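Local coordinates for putative rubredoxin reductase (PDB 3FG2), which is an FAD-containing ferredoxin reductase of the CYP199A2 cytochrome P450 system that probably passes electrons from NADH to a ferredoxin, at residues 38-44 with 57-62; 119-123 with 212-217; 255-261 with 276-282. All blocks are in the same frame, centred on the assembly; numbering follows the deposited sequence.

Interaction 1. Residues 38-44 with 57-62. With FAD (flavin-adenine dinucleotide), chain B.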
loop_
_atom_site.group_PDB
_atom_site.type_symbol
_atom_site.label_atom_id
_atom_site.label_comp_id
_atom_site.label_asym_id
_atom_site.label_seq_id
_atom_site.Cartn_x
_atom_site.Cartn_y
_atom_site.Cartn_z
ATOM N N LEU A 38 16.341 8.874 -4.376
ATOM C CA LEU A 38 16.638 7.715 -5.191
ATOM C C LEU A 38 15.436 6.827 -4.900
ATOM O O LEU A 38 14.851 6.921 -3.817
ATOM C CB LEU A 38 17.920 7.032 -4.703
ATOM C CG LEU A 38 19.190 7.886 -4.626
ATOM C CD1 LEU A 38 20.283 7.104 -3.919
ATOM C CD2 LEU A 38 19.629 8.295 -6.028
ATOM N N PRO A 39 15.033 5.975 -5.858
ATOM C CA PRO A 39 13.883 5.097 -5.618
ATOM C C PRO A 39 13.975 4.513 -4.206
ATOM O O PRO A 39 15.020 4.001 -3.818
ATOM C CB PRO A 39 14.038 4.048 -6.709
ATOM C CG PRO A 39 14.560 4.860 -7.845
ATOM C CD PRO A 39 15.620 5.719 -7.184
ATOM N N TYR A 40 12.890 4.587 -3.441
ATOM C CA TYR A 40 12.917 4.101 -2.067
ATOM C C TYR A 40 11.745 3.227 -1.626
ATOM O O TYR A 40 10.720 3.135 -2.300
ATOM C CB TYR A 40 13.044 5.298 -1.120
ATOM C CG TYR A 40 11.861 6.243 -1.155
ATOM C CD1 TYR A 40 10.803 6.096 -0.257
ATOM C CD2 TYR A 40 11.802 7.291 -2.076
ATOM C CE1 TYR A 40 9.719 6.968 -0.268
ATOM C CE2 TYR A 40 10.715 8.171 -2.098
ATOM C CZ TYR A 40 9.680 8.001 -1.187
ATOM O OH TYR A 40 8.605 8.862 -1.182
ATOM N N GLN A 41 11.917 2.598 -0.468
ATOM C CA GLN A 41 10.917 1.708 0.115
ATOM C C GLN A 41 9.847 2.481 0.888
ATOM O O GLN A 41 10.151 3.427 1.614
ATOM C CB GLN A 41 11.593 0.724 1.078
ATOM C CG GLN A 41 12.787 -0.042 0.506
ATOM C CD GLN A 41 13.649 -0.666 1.601
ATOM O OE1 GLN A 41 13.184 -1.509 2.373
ATOM N NE2 GLN A 41 14.907 -0.240 1.678
ATOM N N ARG A 42 8.598 2.052 0.744
ATOM C CA ARG A 42 7.474 2.682 1.428
ATOM C C ARG A 42 7.151 2.105 2.810
ATOM O O ARG A 42 6.948 2.846 3.766
ATOM C CB ARG A 42 6.215 2.598 0.560
ATOM C CG ARG A 42 5.969 3.815 -0.312
ATOM C CD ARG A 42 7.051 3.989 -1.347
ATOM N NE ARG A 42 6.897 5.229 -2.101
ATOM C CZ ARG A 42 7.742 5.627 -3.048
ATOM N NH1 ARG A 42 8.791 4.875 -3.347
ATOM N NH2 ARG A 42 7.550 6.771 -3.693
ATOM N N PRO A 43 7.113 0.774 2.935
ATOM C CA PRO A 43 6.797 0.129 4.214
ATOM C C PRO A 43 7.434 0.708 5.473
ATOM O O PRO A 43 6.761 0.874 6.495
ATOM C CB PRO A 43 7.201 -1.327 3.976
ATOM C CG PRO A 43 6.904 -1.509 2.513
ATOM C CD PRO A 43 7.484 -0.233 1.924
ATOM N N PRO A 44 8.737 1.020 5.427
ATOM C CA PRO A 44 9.397 1.575 6.615
ATOM C C PRO A 44 8.944 2.990 7.006
ATOM O O PRO A 44 9.187 3.433 8.128
ATOM C CB PRO A 44 10.880 1.540 6.230
ATOM C CG PRO A 44 10.951 0.431 5.207
ATOM C CD PRO A 44 9.726 0.690 4.388
ATOM N N ASN A 57 19.004 8.679 2.880
ATOM C CA ASN A 57 18.714 7.595 1.954
ATOM C C ASN A 57 18.918 6.212 2.560
ATOM O O ASN A 57 19.605 5.363 1.988
ATOM C CB ASN A 57 19.563 7.745 0.687
ATOM C CG ASN A 57 19.129 8.926 -0.178
ATOM O OD1 ASN A 57 19.164 10.079 0.258
ATOM N ND2 ASN A 57 18.715 8.638 -1.412
ATOM N N SER A 58 18.312 5.987 3.719
ATOM C CA SER A 58 18.416 4.699 4.388
ATOM C C SER A 58 17.300 3.775 3.901
ATOM O O SER A 58 17.257 2.593 4.250
ATOM C CB SER A 58 18.324 4.889 5.905
ATOM O OG SER A 58 17.249 5.746 6.251
ATOM N N LEU A 59 16.410 4.324 3.078
ATOM C CA LEU A 59 15.284 3.572 2.530
ATOM C C LEU A 59 15.430 3.283 1.032
ATOM O O LEU A 59 14.568 2.643 0.432
ATOM C CB LEU A 59 13.981 4.339 2.768
ATOM C CG LEU A 59 13.655 4.758 4.204
ATOM C CD1 LEU A 59 12.320 5.493 4.219
ATOM C CD2 LEU A 59 13.611 3.536 5.111
ATOM N N MET A 60 16.517 3.761 0.432
ATOM C CA MET A 60 16.773 3.545 -0.990
ATOM C C MET A 60 16.765 2.055 -1.353
ATOM O O MET A 60 17.249 1.219 -0.586
ATOM C CB MET A 60 18.133 4.142 -1.370
ATOM C CG MET A 60 19.294 3.610 -0.524
ATOM S SD MET A 60 20.951 3.932 -1.209
ATOM C CE MET A 60 21.214 5.613 -0.756
ATOM N N PHE A 61 16.212 1.723 -2.516
ATOM C CA PHE A 61 16.185 0.332 -2.964
ATOM C C PHE A 61 17.625 -0.111 -3.191
ATOM O O PHE A 61 18.104 -1.051 -2.559
ATOM C CB PHE A 61 15.401 0.194 -4.273
ATOM C CG PHE A 61 13.908 0.214 -4.101
ATOM C CD1 PHE A 61 13.141 1.202 -4.702
ATOM C CD2 PHE A 61 13.265 -0.776 -3.362
ATOM C CE1 PHE A 61 11.752 1.202 -4.570
ATOM C CE2 PHE A 61 11.882 -0.785 -3.226
ATOM C CZ PHE A 61 11.124 0.206 -3.831
ATOM N N ARG A 62 18.300 0.577 -4.110
ATOM C CA ARG A 62 19.697 0.312 -4.439
ATOM C C ARG A 62 20.409 1.659 -4.454
ATOM O O ARG A 62 19.769 2.706 -4.557
ATOM C CB ARG A 62 19.828 -0.337 -5.824
ATOM C CG ARG A 62 19.045 -1.623 -6.007
ATOM C CD ARG A 62 19.476 -2.707 -5.027
ATOM N NE ARG A 62 18.386 -3.652 -4.778
ATOM C CZ ARG A 62 17.968 -4.568 -5.645
ATOM N NH1 ARG A 62 18.557 -4.679 -6.827
ATOM N NH2 ARG A 62 16.938 -5.350 -5.343
HETATM P PA FAD B . 4.503 3.896 -5.319
HETATM O O1A FAD B . 3.587 4.853 -4.647
HETATM O O2A FAD B . 5.479 3.259 -4.631
HETATM O O5B FAD B . 5.273 4.868 -6.228
HETATM C C5B FAD B . 4.652 5.762 -7.205
HETATM C C4B FAD B . 5.790 6.718 -7.622
HETATM O O4B FAD B . 5.387 7.338 -8.901
HETATM C C3B FAD B . 6.063 7.890 -6.661
HETATM O O3B FAD B . 7.395 8.126 -6.331
HETATM C C2B FAD B . 5.320 9.014 -7.327
HETATM O O2B FAD B . 5.723 10.279 -6.901
HETATM C C1B FAD B . 5.673 8.768 -8.763
HETATM N N9A FAD B . 4.816 9.377 -9.783
HETATM C C8A FAD B . 3.457 9.551 -9.725
HETATM N N7A FAD B . 2.964 10.144 -10.806
HETATM C C5A FAD B . 4.043 10.370 -11.610
HETATM C C6A FAD B . 4.163 10.998 -12.946
HETATM N N6A FAD B . 3.154 11.483 -13.631
HETATM N N1A FAD B . 5.448 11.045 -13.448
HETATM C C2A FAD B . 6.533 10.549 -12.766
HETATM N N3A FAD B . 6.509 9.963 -11.545
HETATM C C4A FAD B . 5.237 9.896 -11.005
HETATM N N1 FAD B . 2.530 -2.579 1.417
HETATM C C2 FAD B . 2.810 -3.762 1.964
HETATM O O2 FAD B . 2.628 -4.781 1.370
HETATM N N3 FAD B . 3.348 -3.879 3.288
HETATM C C4 FAD B . 3.609 -2.763 4.064
HETATM O O4 FAD B . 4.071 -2.901 5.182
HETATM C C4X FAD B . 3.310 -1.462 3.474
HETATM N N5 FAD B . 3.552 -0.332 4.182
HETATM C C5X FAD B . 3.267 0.886 3.591
HETATM C C6 FAD B . 3.541 2.062 4.345
HETATM C C7 FAD B . 3.297 3.322 3.837
HETATM C C7M FAD B . 3.607 4.543 4.681
HETATM C C8 FAD B . 2.739 3.468 2.488
HETATM C C8M FAD B . 2.450 4.816 1.866
HETATM C C9 FAD B . 2.459 2.309 1.733
HETATM C C9A FAD B . 2.720 1.025 2.269
HETATM N N10 FAD B . 2.470 -0.213 1.541
HETATM C C10 FAD B . 2.753 -1.424 2.106
HETATM C "C1'" FAD B . 1.913 -0.092 0.170
HETATM C "C2'" FAD B . 3.063 -0.048 -0.882
HETATM O "O2'" FAD B . 3.935 1.005 -0.537
HETATM C "C3'" FAD B . 2.438 0.170 -2.245
HETATM O "O3'" FAD B . 1.587 -0.926 -2.560
HETATM C "C4'" FAD B . 3.527 0.287 -3.298
HETATM O "O4'" FAD B . 4.412 1.397 -2.991
HETATM C "C5'" FAD B . 2.873 0.512 -4.639
HETATM O "O5'" FAD B . 4.033 0.672 -5.698
HETATM P P FAD B . 3.848 1.609 -6.857
HETATM O O1P FAD B . 5.186 1.426 -7.629
HETATM O O2P FAD B . 2.697 1.373 -7.608
HETATM O O3P FAD B . 3.740 2.992 -6.383
HETATM O O HOH W 1 17.065 3.157 -5.337
#
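Leu-59 and Phe-61 are the bumps that residues 57-62 press against the loop 38-44, one to either side of Met-60, whose backbone bridges that of Tyr-40. At this bridge Phe-61 N gives a nearly straight hydrogen bond to Pro-39 O (2.9 Å), and Gln-41 N gives another to Leu-59 O (2.8 Å). Gln-41 NE2 adds a weak bond to Leu-59 O, so the carbonyl takes two donors from one residue. The Phe-61 ring packs into the hollow formed by Pro-39, Tyr-40 and Gln-41: one face lies over Tyr-40 C, with Tyr-40 O 3.2 Å from Phe-61 CE1, while Pro-39 CB meets the edge in plane. On the other flank Leu-59 sends CD2 past Pro-44 CB (3.6 Å), the two side chains sliding by in opposite directions. Farther out, Leu-38 CD1 lies 3.6 Å from Met-60 CE.

The Arg-42 side chain lies in the FAD site. Its guanidinium is sandwiched between the Tyr-40 ring on one face and the FAD phosphate oxygen O2A on the other, 3.5 Å above the plane. A bend at chi2 (65°) folds the chain back, and NH1 bonds weakly to Tyr-40 O. Cutting this side chain back to an alanine is likely to cost Glu-35 its salt bridge, take a positive charge from beside O2A and bare one face of the Tyr-40 ring. Glu-35 also bonds Tyr-40 OH, and Pro-43 CA approaches flavin N5 to 3.3 Å. The contact lies in the connection between strand 29-32 and helix 64-69; its Phe-61 side rests against helix 11-22, where Phe-61 stacks on Phe-14 and meets His-11 edge to face.

Interaction 2. Residues 119-123 with 212-217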
loop_
_atom_site.group_PDB
_atom_site.type_symbol
_atom_site.label_atom_id
_atom_site.label_comp_id
_atom_site.label_asym_id
_atom_site.label_seq_id
_atom_site.Cartn_x
_atom_site.Cartn_y
_atom_site.Cartn_z
ATOM N N SER A 119 -6.338 22.194 5.822
ATOM C CA SER A 119 -5.046 22.495 5.226
ATOM C C SER A 119 -4.098 23.317 6.100
ATOM O O SER A 119 -3.106 23.845 5.603
ATOM C CB SER A 119 -5.240 23.201 3.882
ATOM O OG SER A 119 -5.896 24.440 4.059
ATOM N N LEU A 120 -4.390 23.437 7.391
ATOM C CA LEU A 120 -3.495 24.176 8.276
ATOM C C LEU A 120 -2.169 23.419 8.338
ATOM O O LEU A 120 -2.113 22.224 8.055
ATOM C CB LEU A 120 -4.099 24.313 9.673
ATOM C CG LEU A 120 -5.268 25.300 9.773
ATOM C CD1 LEU A 120 -5.862 25.248 11.169
ATOM C CD2 LEU A 120 -4.790 26.712 9.441
ATOM N N PRO A 121 -1.085 24.097 8.724
ATOM C CA PRO A 121 0.243 23.473 8.808
ATOM C C PRO A 121 0.349 22.165 9.592
ATOM O O PRO A 121 1.066 21.250 9.182
ATOM C CB PRO A 121 1.099 24.574 9.430
ATOM C CG PRO A 121 0.411 25.836 8.993
ATOM C CD PRO A 121 -1.035 25.492 9.194
ATOM N N ASP A 122 -0.358 22.075 10.715
ATOM C CA ASP A 122 -0.293 20.886 11.558
ATOM C C ASP A 122 -1.232 19.733 11.210
ATOM O O ASP A 122 -1.519 18.883 12.055
ATOM C CB ASP A 122 -0.472 21.281 13.031
ATOM C CG ASP A 122 0.754 21.988 13.597
ATOM O OD1 ASP A 122 0.583 22.872 14.467
ATOM O OD2 ASP A 122 1.888 21.654 13.183
ATOM N N VAL A 123 -1.713 19.711 9.970
ATOM C CA VAL A 123 -2.567 18.626 9.494
ATOM C C VAL A 123 -1.693 17.935 8.442
ATOM O O VAL A 123 -1.594 18.382 7.293
ATOM C CB VAL A 123 -3.870 19.157 8.861
ATOM C CG1 VAL A 123 -4.668 18.007 8.282
ATOM C CG2 VAL A 123 -4.705 19.878 9.915
ATOM N N ALA A 212 -9.196 25.394 15.183
ATOM C CA ALA A 212 -7.933 26.093 15.259
ATOM C C ALA A 212 -8.062 27.412 16.003
ATOM O O ALA A 212 -9.157 27.944 16.194
ATOM C CB ALA A 212 -7.383 26.332 13.869
ATOM N N GLU A 213 -6.913 27.916 16.428
ATOM C CA GLU A 213 -6.810 29.175 17.140
ATOM C C GLU A 213 -5.698 29.874 16.375
ATOM O O GLU A 213 -4.550 29.428 16.379
ATOM C CB GLU A 213 -6.424 28.903 18.592
ATOM C CG GLU A 213 -6.274 30.131 19.442
ATOM C CD GLU A 213 -4.835 30.553 19.587
ATOM O OE1 GLU A 213 -4.005 29.722 20.019
ATOM O OE2 GLU A 213 -4.541 31.721 19.276
ATOM N N GLY A 214 -6.046 30.962 15.700
ATOM C CA GLY A 214 -5.066 31.649 14.883
ATOM C C GLY A 214 -4.945 30.716 13.692
ATOM O O GLY A 214 -5.866 30.618 12.871
ATOM N N ASP A 215 -3.818 30.022 13.603
ATOM C CA ASP A 215 -3.604 29.047 12.543
ATOM C C ASP A 215 -2.974 27.823 13.183
ATOM O O ASP A 215 -2.301 27.021 12.527
ATOM C CB ASP A 215 -2.717 29.614 11.438
ATOM C CG ASP A 215 -3.502 30.470 10.455
ATOM O OD1 ASP A 215 -4.533 29.983 9.932
ATOM O OD2 ASP A 215 -3.097 31.626 10.203
ATOM N N ARG A 216 -3.224 27.698 14.483
ATOM C CA ARG A 216 -2.726 26.596 15.285
ATOM C C ARG A 216 -3.849 25.609 15.542
ATOM O O ARG A 216 -4.873 25.972 16.116
ATOM C CB ARG A 216 -2.213 27.111 16.628
ATOM C CG ARG A 216 -0.993 27.995 16.542
ATOM C CD ARG A 216 -0.560 28.436 17.930
ATOM N NE ARG A 216 -1.347 29.559 18.433
ATOM C CZ ARG A 216 -1.307 30.785 17.916
ATOM N NH1 ARG A 216 -2.051 31.751 18.434
ATOM N NH2 ARG A 216 -0.517 31.045 16.879
ATOM N N VAL A 217 -3.664 24.368 15.113
ATOM C CA VAL A 217 -4.670 23.337 15.335
ATOM C C VAL A 217 -4.909 23.197 16.837
ATOM O O VAL A 217 -3.961 23.224 17.615
ATOM C CB VAL A 217 -4.193 21.964 14.796
ATOM C CG1 VAL A 217 -5.150 20.882 15.233
ATOM C CG2 VAL A 217 -4.075 21.998 13.281
HETATM O O HOH W 2 -0.750 23.638 17.094
HETATM O O HOH W 3 -1.556 24.112 12.700
#
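Leu-120 to Val-123 form a type I beta turn whose backbone approaches Asp-215 and Val-217 with CA atoms more than 6 Å apart, and no direct hydrogen bond joins the two segments. The partner is the tight beta hairpin between strands 207-213 and 216-222, turning at Gly-214 and Asp-215. Leu-120 contributes most of the apolar contact: its CD2 lies 3.3 Å from Asp-215 OD1, the two side chains crossing at about a right angle, while CD1 lies against Ala-212 CB. With CG anti to the carbonyl carbon (chi1 -73°), one branch of the leucine fork reaches the turn and the other the first strand. Val-217 presents CG2 to Asp-122 CB (3.7 Å) and to Val-123 CG2 (4.0 Å), and also touches Val-233 of strand 232-235, next to strand 123-124 in the parallel sheet. The Asp-122 carboxylate reaches Arg-138 through OD2 in a salt bridge. The contact, far from the FAD, thus packs the hairpin against the loop leading into an outermost strand of that sheet. Two waters bridge the polar groups. One donates to both Asp-122 OD1 and Val-217 O; the second accepts from Asp-122 N and Val-217 N and donates to Asp-215 O, 3.0 Å away.

Interaction 3. Residues 255-261 with 276-282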
loop_
_atom_site.group_PDB
_atom_site.type_symbol
_atom_site.label_atom_id
_atom_site.label_comp_id
_atom_site.label_asym_id
_atom_site.label_seq_id
_atom_site.Cartn_x
_atom_site.Cartn_y
_atom_site.Cartn_z
ATOM N N ALA A 255 -11.386 3.397 -11.005
ATOM C CA ALA A 255 -10.632 3.449 -9.760
ATOM C C ALA A 255 -9.281 2.792 -10.074
ATOM O O ALA A 255 -8.920 1.768 -9.497
ATOM C CB ALA A 255 -11.358 2.676 -8.673
ATOM N N GLY A 256 -8.555 3.394 -11.012
ATOM C CA GLY A 256 -7.267 2.885 -11.441
ATOM C C GLY A 256 -7.222 2.887 -12.961
ATOM O O GLY A 256 -8.247 3.117 -13.613
ATOM N N ILE A 257 -6.041 2.659 -13.530
ATOM C CA ILE A 257 -5.887 2.616 -14.984
ATOM C C ILE A 257 -6.244 1.199 -15.429
ATOM O O ILE A 257 -5.596 0.234 -15.027
ATOM C CB ILE A 257 -4.433 2.928 -15.404
ATOM C CG1 ILE A 257 -3.964 4.217 -14.731
ATOM C CG2 ILE A 257 -4.340 3.067 -16.927
ATOM C CD1 ILE A 257 -2.525 4.587 -15.046
ATOM N N ILE A 258 -7.272 1.075 -16.260
ATOM C CA ILE A 258 -7.726 -0.233 -16.718
ATOM C C ILE A 258 -6.756 -0.967 -17.637
ATOM O O ILE A 258 -6.235 -0.402 -18.599
ATOM C CB ILE A 258 -9.108 -0.125 -17.403
ATOM C CG1 ILE A 258 -10.162 0.287 -16.366
ATOM C CG2 ILE A 258 -9.499 -1.461 -18.022
ATOM C CD1 ILE A 258 -11.516 0.648 -16.965
ATOM N N VAL A 259 -6.525 -2.239 -17.309
ATOM C CA VAL A 259 -5.628 -3.109 -18.065
ATOM C C VAL A 259 -6.195 -4.537 -18.087
ATOM O O VAL A 259 -6.971 -4.910 -17.208
ATOM C CB VAL A 259 -4.204 -3.121 -17.436
ATOM C CG1 VAL A 259 -3.597 -1.724 -17.481
ATOM C CG2 VAL A 259 -4.269 -3.613 -16.001
ATOM N N ASP A 260 -5.819 -5.325 -19.094
ATOM C CA ASP A 260 -6.310 -6.701 -19.199
ATOM C C ASP A 260 -5.463 -7.694 -18.399
ATOM O O ASP A 260 -4.655 -7.292 -17.567
ATOM C CB ASP A 260 -6.381 -7.147 -20.670
ATOM C CG ASP A 260 -5.033 -7.096 -21.377
ATOM O OD1 ASP A 260 -3.981 -7.061 -20.695
ATOM O OD2 ASP A 260 -5.033 -7.103 -22.631
ATOM N N GLN A 261 -5.654 -8.987 -18.651
ATOM C CA GLN A 261 -4.914 -10.032 -17.944
ATOM C C GLN A 261 -3.401 -9.864 -18.012
ATOM O O GLN A 261 -2.680 -10.289 -17.111
ATOM C CB GLN A 261 -5.273 -11.407 -18.504
ATOM C CG GLN A 261 -6.713 -11.809 -18.292
ATOM C CD GLN A 261 -7.064 -13.120 -18.980
ATOM O OE1 GLN A 261 -8.197 -13.596 -18.882
ATOM N NE2 GLN A 261 -6.095 -13.707 -19.680
ATOM N N CYS A 276 -1.567 1.926 -9.234
ATOM C CA CYS A 276 -2.352 2.658 -10.228
ATOM C C CYS A 276 -3.152 1.789 -11.182
ATOM O O CYS A 276 -4.029 2.290 -11.893
ATOM C CB CYS A 276 -1.442 3.580 -11.051
ATOM S SG CYS A 276 -0.514 2.765 -12.404
ATOM N N ALA A 277 -2.872 0.489 -11.188
ATOM C CA ALA A 277 -3.544 -0.423 -12.110
ATOM C C ALA A 277 -4.796 -1.167 -11.631
ATOM O O ALA A 277 -4.815 -1.755 -10.547
ATOM C CB ALA A 277 -2.523 -1.429 -12.648
ATOM N N LEU A 278 -5.830 -1.137 -12.474
ATOM C CA LEU A 278 -7.105 -1.814 -12.222
ATOM C C LEU A 278 -7.104 -2.956 -13.248
ATOM O O LEU A 278 -7.646 -2.829 -14.351
ATOM C CB LEU A 278 -8.275 -0.863 -12.499
ATOM C CG LEU A 278 -9.627 -1.154 -11.840
ATOM C CD1 LEU A 278 -10.682 -0.239 -12.461
ATOM C CD2 LEU A 278 -10.021 -2.620 -12.015
ATOM N N PHE A 279 -6.488 -4.069 -12.869
ATOM C CA PHE A 279 -6.337 -5.217 -13.748
ATOM C C PHE A 279 -7.409 -6.297 -13.713
ATOM O O PHE A 279 -8.180 -6.424 -12.760
ATOM C CB PHE A 279 -4.990 -5.876 -13.466
ATOM C CG PHE A 279 -4.911 -6.521 -12.115
ATOM C CD1 PHE A 279 -5.065 -7.897 -11.977
ATOM C CD2 PHE A 279 -4.708 -5.747 -10.972
ATOM C CE1 PHE A 279 -5.015 -8.499 -10.710
ATOM C CE2 PHE A 279 -4.658 -6.330 -9.709
ATOM C CZ PHE A 279 -4.808 -7.710 -9.573
ATOM N N GLU A 280 -7.421 -7.090 -14.774
ATOM C CA GLU A 280 -8.347 -8.196 -14.915
ATOM C C GLU A 280 -7.668 -9.397 -14.262
ATOM O O GLU A 280 -6.556 -9.752 -14.638
ATOM C CB GLU A 280 -8.593 -8.461 -16.402
ATOM C CG GLU A 280 -9.525 -9.628 -16.686
ATOM C CD GLU A 280 -9.693 -9.903 -18.174
ATOM O OE1 GLU A 280 -10.359 -10.907 -18.511
ATOM O OE2 GLU A 280 -9.164 -9.121 -19.002
ATOM N N SER A 281 -8.331 -10.010 -13.285
ATOM C CA SER A 281 -7.777 -11.169 -12.575
ATOM C C SER A 281 -8.386 -12.519 -12.980
ATOM O O SER A 281 -9.525 -12.829 -12.615
ATOM C CB SER A 281 -7.951 -10.979 -11.063
ATOM O OG SER A 281 -7.576 -12.148 -10.347
ATOM N N VAL A 282 -7.622 -13.321 -13.720
ATOM C CA VAL A 282 -8.107 -14.635 -14.145
ATOM C C VAL A 282 -8.476 -15.480 -12.938
ATOM O O VAL A 282 -9.546 -16.092 -12.898
ATOM C CB VAL A 282 -7.045 -15.434 -14.957
ATOM C CG1 VAL A 282 -6.969 -14.919 -16.375
ATOM C CG2 VAL A 282 -5.684 -15.341 -14.270
#
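Ile-257 and Cys-276 open a pair of parallel beta strands, 257-259 and 277-281, in a small mixed sheet completed by strand 286-288. This end, where Cys-276 directly follows the FAD-binding Asp-275, is tight: Ile-257 N meets Cys-276 O at 2.6 Å, nearly along the C=O axis, and Leu-278 N returns to Ile-257 O at 2.9 Å. The backbone angles of Gly-256 (phi 133°) would press a beta carbon on the preceding carbonyl O, and it would also sit tightly on Leu-278 CB and Cys-276 O. On the buried face Ile-257 CD1 lies 3.8 Å from Cys-276 SG, and Val-259 sets CG2 against Phe-279 CB (3.5 Å); Ile-257, Val-259 and Ala-277 all rest on Ala-272 of strand 270-272. The other face is partly exposed, and there Ile-258 and Leu-278 run side by side. Toward the C-terminal end the pairing slackens: Val-259 N still bonds to Leu-278 O, but Glu-280 N reaches Val-259 O only weakly. Beyond it the extended chains of Gln-261 and Glu-280 cross with amide and carboxylate planes 59° apart, Gln-261 CG touching Glu-280 CD. Out at the solvent side, Val-282 CG1 closes against the Gln-261 amide, 3.1 Å from OE1.

In the fold
From the N terminus the three contacts follow in series, none nested in or crossing another. Interaction 1 closes first, a short loop of 12 intervening residues without helix or strand, between strand 29-32 of the FAD-side parallel sheet and helix 64-69. Interaction 2 spans 88 residues, bringing the entry to strand 123-124 of the second parallel sheet back to the antiparallel hairpin; its centre is about 31 Å from that of interaction 1. Interaction 3 then closes 14 residues that include strand 270-272, the edge of the first parallel sheet. Interaction 1 holds Arg-42 and Pro-43 of the FAD pocket, and the second segment of interaction 3 starts just after FAD-binding Asp-275, whereas 119-123 with 212-217 lies remote from the cofactor.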